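Local atomic coordinates of ACYL carrier protein ACPA (Mycobacterium tuberculosis, PDB entry 2CGQ), a protein that probably carries acyl groups as thioesters on a phosphopantetheine arm, as acyl carrier proteins do. Residues A[30-35]-A[90-95]. Sequence-based numbering, arbitrary orientation.
Sequences AINATI and DVYTSV
Helix segments 30-35 and 90-95 pass each other at 124° between their N-to-C directions, their axes 10.9 Å apart at the closest point, with Ile-31 and Tyr-92 facing each other through CA atoms 7.2 Å apart. Ile-31 fills the gap with both of its branches. Its CG2 methyl, placed opposite the backbone N by a chi1 of -67°, rests 3.7 Å from Val-91 CG1 and also meets the edge of the Tyr-92 ring, 3.8 Å from CE1 and near the ring plane. The longer branch runs out extended, and Ile-31 CD1 meets Val-95 CG2 tip to tip at 3.7 Å. One isoleucine thus touches three residues of helix 88-96.

Beside this apolar patch, the Tyr-92 ring leans toward the flank of helix 27-39 and ends in a polar contact. Its hydroxyl donates to Asn-32 OD1, with 2.6 Å between Tyr-92 OH and that oxygen. The donor lies in the carbonyl plane and on a lone pair, at a C=O...O angle of 120°, while the amide and ring planes are neither parallel nor perpendicular. The bond ties the phenol end to the first helix, and Met-27 and Glu-28 of the same helix also touch the tyrosine.

Helix 59-73 also borders the patch, with Leu-69 touching Val-91. The contact therefore joins helix 27-39 and helix 88-96, the first and last helices of the four-helix bundle of acyl carrier proteins, and forms part of its apolar interior, close to the centre of the chain.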
loop_
_atom_site.group_PDB
_atom_site.type_symbol
_atom_site.label_atom_id
_atom_site.label_comp_id
_atom_site.label_asym_id
_atom_site.label_seq_id
_atom_site.Cartn_x
_atom_site.Cartn_y
_atom_site.Cartn_z
ATOM N N ALA A 30 -1.206 -7.684 6.954
ATOM C CA ALA A 30 -1.758 -6.414 7.402
ATOM C C ALA A 30 -1.814 -5.392 6.290
ATOM O O ALA A 30 -2.792 -4.647 6.155
ATOM C CB ALA A 30 -0.956 -5.880 8.542
ATOM N N ILE A 31 -0.771 -5.339 5.457
ATOM C CA ILE A 31 -0.795 -4.370 4.359
ATOM C C ILE A 31 -1.900 -4.750 3.386
ATOM O O ILE A 31 -2.621 -3.875 2.889
ATOM C CB ILE A 31 0.585 -4.244 3.683
ATOM C CG1 ILE A 31 1.575 -3.605 4.680
ATOM C CG2 ILE A 31 0.474 -3.480 2.391
ATOM C CD1 ILE A 31 3.050 -3.724 4.231
ATOM N N ASN A 32 -2.046 -6.054 3.113
ATOM C CA ASN A 32 -3.109 -6.544 2.226
ATOM C C ASN A 32 -4.466 -6.182 2.754
ATOM O O ASN A 32 -5.326 -5.722 1.997
ATOM C CB ASN A 32 -3.040 -8.058 2.034
ATOM C CG ASN A 32 -1.800 -8.504 1.331
ATOM O OD1 ASN A 32 -1.078 -7.700 0.688
ATOM N ND2 ASN A 32 -1.541 -9.810 1.406
ATOM N N ALA A 33 -4.672 -6.377 4.054
ATOM C CA ALA A 33 -5.965 -6.021 4.689
ATOM C C ALA A 33 -6.270 -4.523 4.508
ATOM O O ALA A 33 -7.417 -4.182 4.224
ATOM C CB ALA A 33 -5.945 -6.378 6.151
ATOM N N THR A 34 -5.260 -3.659 4.665
ATOM C CA THR A 34 -5.449 -2.203 4.511
ATOM C C THR A 34 -5.805 -1.886 3.058
ATOM O O THR A 34 -6.721 -1.085 2.754
ATOM C CB THR A 34 -4.172 -1.472 4.990
ATOM O OG1 THR A 34 -4.054 -1.713 6.432
ATOM C CG2 THR A 34 -4.222 0.040 4.680
ATOM N N ILE A 35 -5.056 -2.489 2.138
ATOM C CA ILE A 35 -5.380 -2.365 0.716
ATOM C C ILE A 35 -6.830 -2.787 0.426
ATOM O O ILE A 35 -7.589 -2.094 -0.235
ATOM C CB ILE A 35 -4.380 -3.173 -0.138
ATOM C CG1 ILE A 35 -3.021 -2.452 -0.130
ATOM C CG2 ILE A 35 -4.947 -3.329 -1.535
ATOM C CD1 ILE A 35 -1.826 -3.272 -0.813
ATOM N N ASP A 90 6.196 -2.933 -3.803
ATOM C CA ASP A 90 6.883 -1.641 -3.489
ATOM C C ASP A 90 6.314 -1.111 -2.145
ATOM O O ASP A 90 7.039 -0.593 -1.280
ATOM C CB ASP A 90 6.593 -0.593 -4.550
ATOM C CG ASP A 90 7.219 -0.882 -5.901
ATOM O OD1 ASP A 90 8.213 -1.653 -5.992
ATOM O OD2 ASP A 90 6.703 -0.271 -6.861
ATOM N N VAL A 91 5.009 -1.299 -1.965
ATOM C CA VAL A 91 4.354 -0.971 -0.678
ATOM C C VAL A 91 4.949 -1.820 0.466
ATOM O O VAL A 91 5.320 -1.292 1.541
ATOM C CB VAL A 91 2.834 -1.187 -0.739
ATOM C CG1 VAL A 91 2.188 -0.766 0.602
ATOM C CG2 VAL A 91 2.185 -0.378 -1.828
ATOM N N TYR A 92 5.098 -3.146 0.254
ATOM C CA TYR A 92 5.720 -4.001 1.268
ATOM C C TYR A 92 7.104 -3.535 1.643
ATOM O O TYR A 92 7.449 -3.481 2.793
ATOM C CB TYR A 92 5.787 -5.468 0.801
ATOM C CG TYR A 92 4.498 -6.172 0.483
ATOM C CD1 TYR A 92 3.271 -5.770 0.951
ATOM C CD2 TYR A 92 4.532 -7.396 -0.205
ATOM C CE1 TYR A 92 2.103 -6.517 0.676
ATOM C CE2 TYR A 92 3.394 -8.138 -0.466
ATOM C CZ TYR A 92 2.194 -7.728 -0.036
ATOM O OH TYR A 92 1.114 -8.510 -0.376
ATOM N N THR A 93 7.928 -3.182 0.665
ATOM C CA THR A 93 9.333 -2.875 0.979
ATOM C C THR A 93 9.393 -1.476 1.609
ATOM O O THR A 93 10.286 -1.213 2.425
ATOM C CB THR A 93 10.244 -3.055 -0.257
ATOM O OG1 THR A 93 9.739 -2.249 -1.287
ATOM C CG2 THR A 93 10.161 -4.412 -0.733
ATOM N N SER A 94 8.423 -0.617 1.313
ATOM C CA SER A 94 8.372 0.735 1.942
ATOM C C SER A 94 8.084 0.631 3.435
ATOM O O SER A 94 8.643 1.419 4.232
ATOM C CB SER A 94 7.352 1.665 1.293
ATOM O OG SER A 94 7.841 2.293 0.133
ATOM N N VAL A 95 7.221 -0.312 3.825
ATOM C CA VAL A 95 6.965 -0.566 5.224
ATOM C C VAL A 95 8.086 -1.413 5.845
ATOM O O VAL A 95 8.482 -1.165 6.985
ATOM C CB VAL A 95 5.612 -1.250 5.395
ATOM C CG1 VAL A 95 5.334 -1.612 6.841
ATOM C CG2 VAL A 95 4.514 -0.345 4.797
#